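Local coordinates for Glyoxalase/bleomycin resistance protein/dioxygenase (Sphaerobacter thermophilus, PDB 4HC5) that belongs to the vicinal oxygen chelate superfamily and may act as a dioxygenase, though its own reaction and substrate are not established, at residues M49-V54 and P68-D73; R88-A93 and K106-M111. All coordinates share one frame; numbering follows the deposited sequence.

Contact 1. Residues M49-V54 and P68-D73; sequences MRFVTV and PSWYED
Met49 and Trp70 mark the nearest approach of the backbones, 6.8 Å between CA atoms, where the start of strand 49-55 meets the short 3-10 turn 68-70. That turn, closed by Tyr71 N to Pro68 O at 3.0 Å, precedes the long loop to the second βαβββ module. The Trp70 indole bridges the gap. Met49, here selenomethionine, lies across one face: its CG is 3.7 Å from Trp70 CE2 and stands 25° off the normal of the five-membered ring, a CH-pi contact. With CG anti to the backbone N (chi1 175°), the chain extends until SE stands 4.4 Å from the six-membered ring centroid, only 6° off the normal, a Met-aromatic contact. At the indole rim, Trp70 CZ2 comes within 3.3 Å of the Arg50 carbonyl O, which also accepts from Gln24 of helix 24-34. Farther along, Trp70 CH2 meets Phe51 CD1 at 3.7 Å, the two side chains crossing nearly at right angles. One water lies in the indole plane and accepts from Trp70 NE1 at 3.0 Å and from Arg50 N at 2.9 Å. No direct hydrogen bond joins the segments; the shared water satisfies the indole N-H and should restrict its rotation.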
loop_
_atom_site.group_PDB
_atom_site.type_symbol
_atom_site.label_atom_id
_atom_site.label_comp_id
_atom_site.label_asym_id
_atom_site.label_seq_id
_atom_site.Cartn_x
_atom_site.Cartn_y
_atom_site.Cartn_z
HETATM N N MSE A 49 -0.821 -17.595 10.656
HETATM C CA MSE A 49 -0.681 -16.146 10.320
HETATM C C MSE A 49 -0.904 -15.278 11.578
HETATM O O MSE A 49 -2.010 -15.210 12.070
HETATM C CB MSE A 49 -1.640 -15.644 9.207
HETATM C CG MSE A 49 -1.533 -13.986 8.946
HETATM SE SE MSE A 49 -2.816 -13.489 7.568
HETATM C CE MSE A 49 -2.273 -14.900 6.309
ATOM N N ARG A 50 0.155 -14.626 12.013
ATOM C CA ARG A 50 0.147 -13.604 13.041
ATOM C C ARG A 50 0.065 -12.314 12.240
ATOM O O ARG A 50 0.986 -11.897 11.588
ATOM C CB ARG A 50 1.434 -13.651 13.900
ATOM C CG ARG A 50 1.453 -12.594 14.982
ATOM C CD ARG A 50 2.827 -12.552 15.619
ATOM N NE ARG A 50 2.978 -11.426 16.541
ATOM C CZ ARG A 50 4.122 -11.006 17.054
ATOM N NH1 ARG A 50 5.278 -11.621 16.803
ATOM N NH2 ARG A 50 4.080 -9.961 17.851
ATOM N N PHE A 51 -1.124 -11.756 12.220
ATOM C CA PHE A 51 -1.426 -10.564 11.471
ATOM C C PHE A 51 -0.990 -9.351 12.305
ATOM O O PHE A 51 -1.520 -9.093 13.363
ATOM C CB PHE A 51 -2.892 -10.445 11.039
ATOM C CG PHE A 51 -3.153 -9.297 10.155
ATOM C CD1 PHE A 51 -2.648 -9.257 8.855
ATOM C CD2 PHE A 51 -3.920 -8.237 10.591
ATOM C CE1 PHE A 51 -2.893 -8.199 8.013
ATOM C CE2 PHE A 51 -4.177 -7.157 9.783
ATOM C CZ PHE A 51 -3.684 -7.132 8.440
ATOM N N VAL A 52 0.045 -8.632 11.759
ATOM C CA VAL A 52 0.694 -7.527 12.477
ATOM C C VAL A 52 0.665 -6.333 11.553
ATOM O O VAL A 52 1.076 -6.391 10.381
ATOM C CB VAL A 52 2.161 -7.854 12.886
ATOM C CG1 VAL A 52 2.852 -6.622 13.494
ATOM C CG2 VAL A 52 2.245 -9.097 13.798
ATOM N N THR A 53 0.185 -5.204 12.100
ATOM C CA THR A 53 0.248 -3.956 11.369
ATOM C C THR A 53 0.752 -2.788 12.245
ATOM O O THR A 53 0.655 -2.796 13.470
ATOM C CB THR A 53 -1.099 -3.488 10.746
ATOM O OG1 THR A 53 -1.959 -3.046 11.790
ATOM C CG2 THR A 53 -1.825 -4.565 9.919
ATOM N N VAL A 54 1.281 -1.777 11.542
ATOM C CA VAL A 54 1.779 -0.563 12.138
ATOM C C VAL A 54 1.233 0.646 11.328
ATOM O O VAL A 54 0.876 0.543 10.174
ATOM C CB VAL A 54 3.341 -0.504 12.162
ATOM C CG1 VAL A 54 3.897 -1.491 13.187
ATOM C CG2 VAL A 54 3.938 -0.751 10.769
ATOM N N PRO A 68 7.334 -14.139 4.225
ATOM C CA PRO A 68 7.260 -14.916 3.032
ATOM C C PRO A 68 6.300 -16.089 3.121
ATOM O O PRO A 68 5.619 -16.481 2.149
ATOM C CB PRO A 68 8.694 -15.347 2.817
ATOM C CG PRO A 68 9.497 -14.264 3.430
ATOM C CD PRO A 68 8.702 -13.816 4.611
ATOM N N SER A 69 6.243 -16.681 4.305
ATOM C CA SER A 69 5.355 -17.833 4.503
ATOM C C SER A 69 3.873 -17.596 4.361
ATOM O O SER A 69 3.091 -18.544 4.301
ATOM C CB SER A 69 5.612 -18.459 5.820
ATOM O OG SER A 69 5.392 -17.580 6.916
ATOM N N TRP A 70 3.493 -16.330 4.401
ATOM C CA TRP A 70 2.092 -15.968 4.126
ATOM C C TRP A 70 1.646 -16.274 2.713
ATOM O O TRP A 70 0.437 -16.304 2.444
ATOM C CB TRP A 70 1.820 -14.465 4.323
ATOM C CG TRP A 70 1.831 -13.958 5.757
ATOM C CD1 TRP A 70 2.235 -14.572 6.907
ATOM C CD2 TRP A 70 1.387 -12.648 6.163
ATOM N NE1 TRP A 70 2.126 -13.733 7.968
ATOM C CE2 TRP A 70 1.574 -12.551 7.561
ATOM C CE3 TRP A 70 0.912 -11.562 5.470
ATOM C CZ2 TRP A 70 1.209 -11.422 8.291
ATOM C CZ3 TRP A 70 0.531 -10.423 6.218
ATOM C CH2 TRP A 70 0.668 -10.372 7.590
ATOM N N TYR A 71 2.595 -16.424 1.798
ATOM C CA TYR A 71 2.344 -16.405 0.364
ATOM C C TYR A 71 2.790 -17.666 -0.368
ATOM O O TYR A 71 3.651 -18.362 0.091
ATOM C CB TYR A 71 2.977 -15.161 -0.268
ATOM C CG TYR A 71 2.382 -13.892 0.262
ATOM C CD1 TYR A 71 1.217 -13.404 -0.254
ATOM C CD2 TYR A 71 2.962 -13.211 1.297
ATOM C CE1 TYR A 71 0.647 -12.258 0.233
ATOM C CE2 TYR A 71 2.393 -12.064 1.794
ATOM C CZ TYR A 71 1.231 -11.604 1.259
ATOM O OH TYR A 71 0.605 -10.462 1.700
ATOM N N GLU A 72 2.158 -17.922 -1.499
ATOM C CA GLU A 72 2.435 -19.091 -2.322
ATOM C C GLU A 72 3.287 -18.773 -3.522
ATOM O O GLU A 72 3.655 -19.654 -4.238
ATOM C CB GLU A 72 1.147 -19.702 -2.837
ATOM C CG GLU A 72 0.214 -20.172 -1.772
ATOM C CD GLU A 72 0.858 -21.127 -0.820
ATOM O OE1 GLU A 72 1.515 -22.068 -1.254
ATOM O OE2 GLU A 72 0.719 -20.924 0.373
ATOM N N ASP A 73 3.557 -17.511 -3.774
ATOM C CA ASP A 73 4.291 -17.127 -4.952
ATOM C C ASP A 73 5.761 -16.796 -4.796
ATOM O O ASP A 73 6.337 -16.331 -5.694
ATOM C CB ASP A 73 3.585 -16.004 -5.713
ATOM C CG ASP A 73 3.597 -14.667 -4.983
ATOM O OD1 ASP A 73 4.015 -14.602 -3.853
ATOM O OD2 ASP A 73 3.179 -13.704 -5.598
HETATM O O HOH W 1 2.750 -14.644 10.734
#

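Contact 2. Residues R88-A93 and K106-M111; sequences RDIDEA and KPPEMM
Ile90 and Pro108 carry this contact, their CA atoms 6.9 Å apart, with the first turn of helix 90-99 facing the interruption in strand 103-110. Just before that turn, Asp89 is the N-cap: its OD1 accepts from Glu92 N at 3.1 Å with an N-H...O angle of 169°. The bond is nearly straight at the hydrogen, yet the donor stands well above the carboxylate plane, 63° out of it. Ala93 N completes the turn by bonding to Asp89 O.

Ile90 is buried, and its CB points toward 106-111. Two of its branches do the touching: CG2 packs on Pro108 CB at 3.9 Å, and CG1 reaches Pro108 CG at the same separation. With CG1 anti to the backbone N (chi1 -158°) and CG2 between the backbone N and the carbonyl carbon, both branches lie against the ring while the side chains run past each other in opposite directions. The Ile90 amide N bonds to Glu132 of the last strand, which ties the helix start to the sheet as well.

This is the helix and the following strand of a βαβββ module, the repeated unit of the vicinal oxygen chelate fold: helix 90-99 connects strand 79-87 to strand 103-110, an outermost strand of its four-stranded sheet within the chain. Pro108 sits where that strand is interrupted, and its ring also touches Tyr94 one helical turn beyond Ile90.

Next in sequence, the exposed Asp91 borders the apolar patch, with OD1 4.4 Å from Pro108 CG. That oxygen is engaged in a salt bridge with Arg116 of the adjoining strand 116-121, and the side chains of Ile90 and Pro108 both touch Arg116. Glu92 and Ala93 pack on Ser8 and Met10, respectively, of the second subunit.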
loop_
_atom_site.group_PDB
_atom_site.type_symbol
_atom_site.label_atom_id
_atom_site.label_comp_id
_atom_site.label_asym_id
_atom_site.label_seq_id
_atom_site.Cartn_x
_atom_site.Cartn_y
_atom_site.Cartn_z
ATOM N N ARG A 88 6.519 15.847 7.180
ATOM C CA ARG A 88 6.399 17.310 7.153
ATOM C C ARG A 88 7.708 18.089 7.274
ATOM O O ARG A 88 7.765 19.288 7.000
ATOM C CB ARG A 88 5.361 17.782 8.172
ATOM C CG ARG A 88 3.999 17.152 7.846
ATOM C CD ARG A 88 2.770 17.953 8.292
ATOM N NE ARG A 88 1.571 17.171 7.905
ATOM C CZ ARG A 88 0.984 16.212 8.629
ATOM N NH1 ARG A 88 -0.090 15.562 8.147
ATOM N NH2 ARG A 88 1.451 15.895 9.835
ATOM N N ASP A 89 8.782 17.429 7.704
ATOM C CA ASP A 89 10.133 18.041 7.834
ATOM C C ASP A 89 11.196 16.991 7.468
ATOM O O ASP A 89 11.582 16.207 8.264
ATOM C CB ASP A 89 10.339 18.635 9.208
ATOM C CG ASP A 89 11.635 19.391 9.329
ATOM O OD1 ASP A 89 12.497 19.225 8.505
ATOM O OD2 ASP A 89 11.745 20.135 10.290
ATOM N N ILE A 90 11.592 16.999 6.215
ATOM C CA ILE A 90 12.501 15.992 5.706
ATOM C C ILE A 90 13.941 16.176 6.195
ATOM O O ILE A 90 14.632 15.232 6.334
ATOM C CB ILE A 90 12.400 15.799 4.177
ATOM C CG1 ILE A 90 12.945 14.427 3.814
ATOM C CG2 ILE A 90 13.109 16.913 3.439
ATOM C CD1 ILE A 90 12.683 13.987 2.410
ATOM N N ASP A 91 14.332 17.398 6.502
ATOM C CA ASP A 91 15.661 17.629 7.042
ATOM C C ASP A 91 15.742 17.004 8.443
ATOM O O ASP A 91 16.677 16.367 8.777
ATOM C CB ASP A 91 15.950 19.102 7.117
ATOM C CG ASP A 91 16.236 19.691 5.794
ATOM O OD1 ASP A 91 16.627 18.987 4.887
ATOM O OD2 ASP A 91 16.069 20.891 5.705
ATOM N N GLU A 92 14.721 17.193 9.243
ATOM C CA GLU A 92 14.687 16.599 10.577
ATOM C C GLU A 92 14.602 15.089 10.510
ATOM O O GLU A 92 15.259 14.383 11.272
ATOM C CB GLU A 92 13.537 17.163 11.390
ATOM C CG GLU A 92 13.575 16.703 12.823
ATOM C CD GLU A 92 14.806 17.263 13.580
ATOM O OE1 GLU A 92 15.231 16.602 14.530
ATOM O OE2 GLU A 92 15.375 18.350 13.227
ATOM N N ALA A 93 13.755 14.584 9.602
ATOM C CA ALA A 93 13.604 13.119 9.456
ATOM C C ALA A 93 14.961 12.498 9.070
ATOM O O ALA A 93 15.408 11.485 9.634
ATOM C CB ALA A 93 12.511 12.716 8.465
ATOM N N LYS A 106 21.029 8.909 0.025
ATOM C CA LYS A 106 21.674 10.247 -0.089
ATOM C C LYS A 106 20.835 11.260 0.684
ATOM O O LYS A 106 19.674 10.926 1.075
ATOM C CB LYS A 106 21.901 10.688 -1.537
ATOM C CG LYS A 106 20.595 10.751 -2.340
ATOM C CD LYS A 106 20.811 11.138 -3.806
ATOM C CE LYS A 106 19.495 11.140 -4.542
ATOM N NZ LYS A 106 19.847 11.429 -5.945
ATOM N N PRO A 107 21.334 12.483 0.880
ATOM C CA PRO A 107 20.480 13.436 1.585
ATOM C C PRO A 107 19.270 13.848 0.741
ATOM O O PRO A 107 19.268 13.662 -0.457
ATOM C CB PRO A 107 21.431 14.622 1.825
ATOM C CG PRO A 107 22.808 13.977 1.787
ATOM C CD PRO A 107 22.697 13.017 0.686
ATOM N N PRO A 108 18.289 14.444 1.387
ATOM C CA PRO A 108 17.158 15.041 0.638
ATOM C C PRO A 108 17.663 15.950 -0.480
ATOM O O PRO A 108 18.609 16.723 -0.320
ATOM C CB PRO A 108 16.412 15.816 1.697
ATOM C CG PRO A 108 16.722 15.064 3.003
ATOM C CD PRO A 108 18.170 14.712 2.821
ATOM N N GLU A 109 16.957 15.807 -1.596
ATOM C CA GLU A 109 17.219 16.507 -2.802
ATOM C C GLU A 109 15.954 16.963 -3.500
ATOM O O GLU A 109 14.878 16.343 -3.360
ATOM C CB GLU A 109 17.931 15.539 -3.721
ATOM C CG GLU A 109 18.608 16.091 -4.918
ATOM C CD GLU A 109 19.429 15.004 -5.622
ATOM O OE1 GLU A 109 20.302 14.443 -4.931
ATOM O OE2 GLU A 109 19.110 14.671 -6.756
HETATM N N MSE A 110 16.017 18.087 -4.172
HETATM C CA MSE A 110 14.851 18.574 -4.903
HETATM C C MSE A 110 14.536 17.732 -6.119
HETATM O O MSE A 110 15.344 17.521 -6.983
HETATM C CB MSE A 110 15.028 20.030 -5.313
HETATM C CG MSE A 110 13.825 20.633 -6.052
HETATM SE SE MSE A 110 12.373 20.870 -4.882
HETATM C CE MSE A 110 13.079 22.325 -3.852
HETATM N N MSE A 111 13.304 17.255 -6.151
HETATM C CA MSE A 111 12.803 16.578 -7.291
HETATM C C MSE A 111 12.256 17.573 -8.324
HETATM O O MSE A 111 11.811 18.669 -7.949
HETATM C CB MSE A 111 11.675 15.623 -6.905
HETATM C CG MSE A 111 12.091 14.590 -5.909
HETATM SE SE MSE A 111 13.261 13.220 -6.536
HETATM C CE MSE A 111 14.787 13.698 -5.599
#

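Contacts 1 and 2 lie on opposite sides of the chain's centre, 31 Å apart between centres and about 15 Å between nearest atoms, and they share no strand or helix: each takes its strand from a different four-stranded sheet. Contact 1 is a surface contact, none of its touching residues being buried; contact 2 is partly buried through Ile90. Contact 1 buries 197 Å² against 110 Å², mostly through one aromatic ring, and adds a bridging water. Contact 2 is aliphatic, and its polar groups bond within their own segments or to neighbouring strands. Accordingly, 49-54 and 68-73 join a loop to the start of an inner strand, whereas 88-93 and 106-111 seat a helix start beside a strand interruption.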